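Local coordinates for protein beta-galactosidase (Bacillus circulans, PDB 4MAD) that probably hydrolyses terminal non-reducing beta-D-galactose residues in beta-D-galactosides, as a family 35 glycoside hydrolase, at residues T362-I374 with E502-F515. Sequence-based numbering, arbitrary orientation.
Sequences TEHAGLLDSLHRI and EFTADEVKENFPYF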
loop_
_atom_site.group_PDB
_atom_site.type_symbol
_atom_site.label_atom_id
_atom_site.label_comp_id
_atom_site.label_asym_id
_atom_site.label_seq_id
_atom_site.Cartn_x
_atom_site.Cartn_y
_atom_site.Cartn_z
ATOM N N THR A 362 -13.362 12.544 25.528
ATOM C CA THR A 362 -14.531 12.952 26.301
ATOM C C THR A 362 -15.833 12.651 25.564
ATOM O O THR A 362 -16.900 12.590 26.173
ATOM C CB THR A 362 -14.483 14.452 26.646
ATOM O OG1 THR A 362 -14.604 15.225 25.446
ATOM C CG2 THR A 362 -13.173 14.798 27.337
ATOM N N GLU A 363 -15.739 12.466 24.251
ATOM C CA GLU A 363 -16.914 12.186 23.434
ATOM C C GLU A 363 -16.818 10.817 22.767
ATOM O O GLU A 363 -15.729 10.360 22.423
ATOM C CB GLU A 363 -17.102 13.275 22.375
ATOM C CG GLU A 363 -16.858 14.685 22.885
ATOM C CD GLU A 363 -17.445 15.745 21.974
ATOM O OE1 GLU A 363 -18.652 16.041 22.105
ATOM O OE2 GLU A 363 -16.702 16.280 21.125
ATOM N N HIS A 364 -17.965 10.171 22.588
ATOM C CA HIS A 364 -18.012 8.884 21.965
ATOM C C HIS A 364 -19.289 8.657 21.098
ATOM O O HIS A 364 -20.327 9.195 21.339
ATOM C CB HIS A 364 -17.974 7.804 23.012
ATOM C CG HIS A 364 -17.124 8.101 24.196
ATOM N ND1 HIS A 364 -15.802 7.761 24.253
ATOM C CD2 HIS A 364 -17.431 8.604 25.408
ATOM C CE1 HIS A 364 -15.313 8.094 25.425
ATOM N NE2 HIS A 364 -16.280 8.621 26.142
ATOM N N ALA A 365 -19.162 7.848 20.073
ATOM C CA ALA A 365 -20.310 7.468 19.290
ATOM C C ALA A 365 -20.196 6.050 18.787
ATOM O O ALA A 365 -19.231 5.702 18.207
ATOM C CB ALA A 365 -20.496 8.381 18.182
ATOM N N GLY A 366 -21.231 5.263 19.034
ATOM C CA GLY A 366 -21.335 3.921 18.516
ATOM C C GLY A 366 -21.543 3.873 17.029
ATOM O O GLY A 366 -22.396 4.515 16.507
ATOM N N LEU A 367 -20.764 3.051 16.365
ATOM C CA LEU A 367 -20.810 2.959 14.937
ATOM C C LEU A 367 -22.204 2.506 14.451
ATOM O O LEU A 367 -22.759 3.089 13.610
ATOM C CB LEU A 367 -19.778 1.955 14.480
ATOM C CG LEU A 367 -19.616 1.749 13.003
ATOM C CD1 LEU A 367 -18.292 1.150 12.652
ATOM C CD2 LEU A 367 -20.617 0.909 12.499
ATOM N N LEU A 368 -22.746 1.488 15.075
ATOM C CA LEU A 368 -24.055 0.990 14.768
ATOM C C LEU A 368 -25.191 1.988 15.060
ATOM O O LEU A 368 -26.305 1.829 14.628
ATOM C CB LEU A 368 -24.286 -0.317 15.492
ATOM C CG LEU A 368 -23.512 -1.491 14.939
ATOM C CD1 LEU A 368 -23.772 -2.716 15.709
ATOM C CD2 LEU A 368 -23.789 -1.710 13.530
ATOM N N ASP A 369 -24.868 2.956 15.881
ATOM C CA ASP A 369 -25.747 4.037 16.216
ATOM C C ASP A 369 -25.523 5.247 15.345
ATOM O O ASP A 369 -26.177 6.233 15.519
ATOM C CB ASP A 369 -25.571 4.435 17.667
ATOM C CG ASP A 369 -25.935 3.334 18.612
ATOM O OD1 ASP A 369 -26.914 2.657 18.373
ATOM O OD2 ASP A 369 -25.234 3.145 19.585
ATOM N N SER A 370 -24.575 5.180 14.444
ATOM C CA SER A 370 -24.277 6.277 13.552
ATOM C C SER A 370 -24.510 6.047 12.055
ATOM O O SER A 370 -24.042 6.773 11.250
ATOM C CB SER A 370 -22.837 6.724 13.816
ATOM O OG SER A 370 -22.667 7.010 15.170
ATOM N N LEU A 371 -25.238 5.011 11.681
ATOM C CA LEU A 371 -25.151 4.577 10.313
ATOM C C LEU A 371 -25.529 5.616 9.236
ATOM O O LEU A 371 -24.810 5.811 8.318
ATOM C CB LEU A 371 -25.907 3.263 10.134
ATOM C CG LEU A 371 -25.322 2.112 10.941
ATOM C CD1 LEU A 371 -26.164 0.912 10.933
ATOM C CD2 LEU A 371 -23.943 1.749 10.541
ATOM N N HIS A 372 -26.619 6.310 9.387
ATOM C CA HIS A 372 -26.986 7.292 8.408
ATOM C C HIS A 372 -26.172 8.579 8.458
ATOM O O HIS A 372 -26.310 9.449 7.653
ATOM C CB HIS A 372 -28.429 7.640 8.515
ATOM C CG HIS A 372 -29.331 6.672 7.844
ATOM N ND1 HIS A 372 -29.413 5.351 8.206
ATOM C CD2 HIS A 372 -30.241 6.852 6.871
ATOM C CE1 HIS A 372 -30.322 4.753 7.465
ATOM N NE2 HIS A 372 -30.861 5.650 6.674
ATOM N N ARG A 373 -25.452 8.729 9.533
ATOM C CA ARG A 373 -24.526 9.831 9.710
ATOM C C ARG A 373 -23.284 9.702 8.823
ATOM O O ARG A 373 -22.649 10.653 8.448
ATOM C CB ARG A 373 -24.145 10.025 11.165
ATOM C CG ARG A 373 -25.262 10.567 12.031
ATOM C CD ARG A 373 -24.932 10.603 13.524
ATOM N NE ARG A 373 -26.053 11.000 14.328
ATOM C CZ ARG A 373 -26.123 10.951 15.630
ATOM N NH1 ARG A 373 -25.140 10.493 16.326
ATOM N NH2 ARG A 373 -27.198 11.346 16.236
ATOM N N ILE A 374 -22.923 8.469 8.567
ATOM C CA ILE A 374 -21.755 8.216 7.769
ATOM C C ILE A 374 -21.955 7.203 6.628
ATOM O O ILE A 374 -21.021 6.687 6.141
ATOM C CB ILE A 374 -20.583 7.831 8.647
ATOM C CG1 ILE A 374 -20.988 6.694 9.551
ATOM C CG2 ILE A 374 -20.201 8.996 9.478
ATOM C CD1 ILE A 374 -19.893 6.044 10.224
ATOM N N GLU A 502 -22.055 12.779 15.445
ATOM C CA GLU A 502 -22.302 13.489 16.687
ATOM C C GLU A 502 -21.990 12.548 17.827
ATOM O O GLU A 502 -22.071 11.371 17.669
ATOM C CB GLU A 502 -23.742 13.980 16.795
ATOM C CG GLU A 502 -24.194 14.892 15.680
ATOM C CD GLU A 502 -23.667 16.330 15.797
ATOM O OE1 GLU A 502 -23.142 16.642 16.828
ATOM O OE2 GLU A 502 -23.834 17.137 14.879
ATOM N N PHE A 503 -21.675 13.103 18.973
ATOM C CA PHE A 503 -21.123 12.366 20.075
ATOM C C PHE A 503 -21.786 12.728 21.391
ATOM O O PHE A 503 -22.138 13.828 21.580
ATOM C CB PHE A 503 -19.633 12.705 20.234
ATOM C CG PHE A 503 -18.781 12.368 19.062
ATOM C CD1 PHE A 503 -18.054 11.225 19.033
ATOM C CD2 PHE A 503 -18.691 13.205 18.015
ATOM C CE1 PHE A 503 -17.298 10.920 17.960
ATOM C CE2 PHE A 503 -17.882 12.888 16.938
ATOM C CZ PHE A 503 -17.203 11.756 16.925
ATOM N N THR A 504 -21.835 11.789 22.320
ATOM C CA THR A 504 -22.174 12.007 23.735
ATOM C C THR A 504 -21.072 11.454 24.631
ATOM O O THR A 504 -20.188 10.832 24.181
ATOM C CB THR A 504 -23.371 11.227 24.286
ATOM O OG1 THR A 504 -24.088 10.590 23.277
ATOM C CG2 THR A 504 -24.216 12.109 25.108
ATOM N N ALA A 505 -21.210 11.683 25.930
ATOM C CA ALA A 505 -20.312 11.194 26.971
ATOM C C ALA A 505 -20.886 9.929 27.546
ATOM O O ALA A 505 -20.529 9.509 28.625
ATOM C CB ALA A 505 -20.229 12.144 28.075
ATOM N N ASP A 506 -21.740 9.285 26.788
ATOM C CA ASP A 506 -22.632 8.298 27.297
ATOM C C ASP A 506 -21.877 7.005 27.330
ATOM O O ASP A 506 -20.710 6.986 27.207
ATOM C CB ASP A 506 -23.804 8.151 26.355
ATOM C CG ASP A 506 -25.112 8.723 26.919
ATOM O OD1 ASP A 506 -25.034 9.553 27.815
ATOM O OD2 ASP A 506 -26.207 8.374 26.432
ATOM N N GLU A 507 -22.622 5.928 27.436
ATOM C CA GLU A 507 -22.147 4.560 27.621
ATOM C C GLU A 507 -21.285 4.184 26.432
ATOM O O GLU A 507 -21.514 4.672 25.370
ATOM C CB GLU A 507 -23.402 3.635 27.704
ATOM C CG GLU A 507 -23.257 2.177 27.202
ATOM C CD GLU A 507 -24.570 1.486 26.762
ATOM O OE1 GLU A 507 -24.989 0.503 27.397
ATOM O OE2 GLU A 507 -25.174 1.911 25.753
ATOM N N VAL A 508 -20.340 3.273 26.656
ATOM C CA VAL A 508 -19.550 2.652 25.599
ATOM C C VAL A 508 -19.502 1.147 25.863
ATOM O O VAL A 508 -19.248 0.720 26.989
ATOM C CB VAL A 508 -18.118 3.211 25.557
ATOM C CG1 VAL A 508 -17.170 2.191 24.943
ATOM C CG2 VAL A 508 -18.081 4.518 24.780
ATOM N N LYS A 509 -19.756 0.344 24.832
ATOM C CA LYS A 509 -19.870 -1.091 25.002
ATOM C C LYS A 509 -18.723 -1.843 24.381
ATOM O O LYS A 509 -18.374 -1.623 23.274
ATOM C CB LYS A 509 -21.164 -1.587 24.375
ATOM C CG LYS A 509 -22.351 -0.838 24.745
ATOM C CD LYS A 509 -23.621 -1.422 24.136
ATOM C CE LYS A 509 -24.085 -0.708 22.933
ATOM N NZ LYS A 509 -25.458 -1.039 22.599
ATOM N N GLU A 510 -18.158 -2.754 25.143
ATOM C CA GLU A 510 -17.084 -3.565 24.652
ATOM C C GLU A 510 -17.597 -4.412 23.506
ATOM O O GLU A 510 -18.726 -4.740 23.487
ATOM C CB GLU A 510 -16.569 -4.445 25.744
ATOM C CG GLU A 510 -16.006 -3.672 26.853
ATOM C CD GLU A 510 -14.689 -3.016 26.488
ATOM O OE1 GLU A 510 -13.690 -3.692 26.613
ATOM O OE2 GLU A 510 -14.667 -1.861 26.089
ATOM N N ASN A 511 -16.760 -4.694 22.536
ATOM C CA ASN A 511 -17.108 -5.535 21.406
ATOM C C ASN A 511 -18.040 -4.921 20.389
ATOM O O ASN A 511 -18.398 -5.548 19.442
ATOM C CB ASN A 511 -17.542 -6.903 21.861
ATOM C CG ASN A 511 -16.426 -7.661 22.446
ATOM O OD1 ASN A 511 -16.534 -8.178 23.500
ATOM N ND2 ASN A 511 -15.329 -7.687 21.779
ATOM N N PHE A 512 -18.289 -3.649 20.571
ATOM C CA PHE A 512 -18.964 -2.822 19.610
ATOM C C PHE A 512 -18.019 -1.688 19.178
ATOM O O PHE A 512 -17.346 -1.123 19.967
ATOM C CB PHE A 512 -20.191 -2.183 20.216
ATOM C CG PHE A 512 -21.321 -3.120 20.487
ATOM C CD1 PHE A 512 -22.471 -3.065 19.753
ATOM C CD2 PHE A 512 -21.260 -4.011 21.488
ATOM C CE1 PHE A 512 -23.501 -3.887 20.044
ATOM C CE2 PHE A 512 -22.298 -4.802 21.771
ATOM C CZ PHE A 512 -23.397 -4.762 21.035
ATOM N N PRO A 513 -17.995 -1.375 17.904
ATOM C CA PRO A 513 -17.110 -0.309 17.471
ATOM C C PRO A 513 -17.648 1.036 17.899
ATOM O O PRO A 513 -18.782 1.292 17.708
ATOM C CB PRO A 513 -17.088 -0.464 15.945
ATOM C CG PRO A 513 -17.474 -1.790 15.715
ATOM C CD PRO A 513 -18.481 -2.090 16.728
ATOM N N TYR A 514 -16.777 1.871 18.423
ATOM C CA TYR A 514 -17.115 3.224 18.757
ATOM C C TYR A 514 -16.082 4.194 18.243
ATOM O O TYR A 514 -14.940 3.905 18.264
ATOM C CB TYR A 514 -17.218 3.402 20.246
ATOM C CG TYR A 514 -18.514 3.033 20.847
ATOM C CD1 TYR A 514 -19.432 3.990 21.225
ATOM C CD2 TYR A 514 -18.833 1.724 21.061
ATOM C CE1 TYR A 514 -20.603 3.636 21.799
ATOM C CE2 TYR A 514 -19.995 1.372 21.615
ATOM C CZ TYR A 514 -20.876 2.309 21.992
ATOM O OH TYR A 514 -22.052 1.923 22.531
ATOM N N PHE A 515 -16.536 5.347 17.799
ATOM C CA PHE A 515 -15.710 6.482 17.559
ATOM C C PHE A 515 -15.443 7.234 18.878
ATOM O O PHE A 515 -16.331 7.463 19.631
ATOM C CB PHE A 515 -16.362 7.416 16.570
ATOM C CG PHE A 515 -16.553 6.822 15.203
ATOM C CD1 PHE A 515 -15.580 6.878 14.267
ATOM C CD2 PHE A 515 -17.730 6.210 14.864
ATOM C CE1 PHE A 515 -15.759 6.364 13.055
ATOM C CE2 PHE A 515 -17.898 5.709 13.650
ATOM C CZ PHE A 515 -16.915 5.775 12.748
HETATM O O HOH W 1 -21.423 0.099 17.309
HETATM O O HOH W 2 -22.481 9.792 15.590
#
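Pro513 O takes two donors where strand 357-366 ends: Leu367 N, at 3.0 Å and almost straight (175° at the hydrogen), and a water that in turn accepts from Leu368 N. Further along, the pairing is antiparallel and all backbone. Ala365 and Phe515 form a hydrogen-bonded pair, its shorter bond running from Phe515 N to Ala365 O (2.7 Å). On the other edge of 363-366, His364 makes a lone bridge with Thr504, and its N reaches Thr504 O at 2.8 Å.

Between these bonds the Tyr514 ring lies flat across the Gly366 backbone. Gly366 CA stands 3.6 Å from the ring centroid, 23° off the normal, a CH-pi contact; a CB here would be tight against Tyr514 CE1 and would clash with Asp369 OD2. Val508 CG2 covers the opposite face of the tyrosine and also sits over one face of the His364 imidazole, 4.1 Å from its centroid. This methyl is anti to the valine carbonyl carbon (chi1 155° for CG1), which sets it between the two rings. His364 ND1 itself is hydrogen-bonded to His516. With an alanine at Tyr514 the ring over Gly366 CA is lost, and Val508 CG2, no longer held between two rings, would probably be free to shift.

On the other side of the sheet, Phe503 CD1 packs on Ala365 CB at 3.8 Å, and Ile374 CD1 meets Phe515 CZ. A second water joins Ser370 OG, Arg373 NH1 and Glu502 N, while Glu502 CB lies over one face of the guanidinium.

The contact marks where the chain leaves the eight-stranded antiparallel sheet for the all-beta region between the segments and where it returns. Main-chain bonds fix the register there, while aromatic and aliphatic groups fill both faces, so the join depends little on direct pairing of charges.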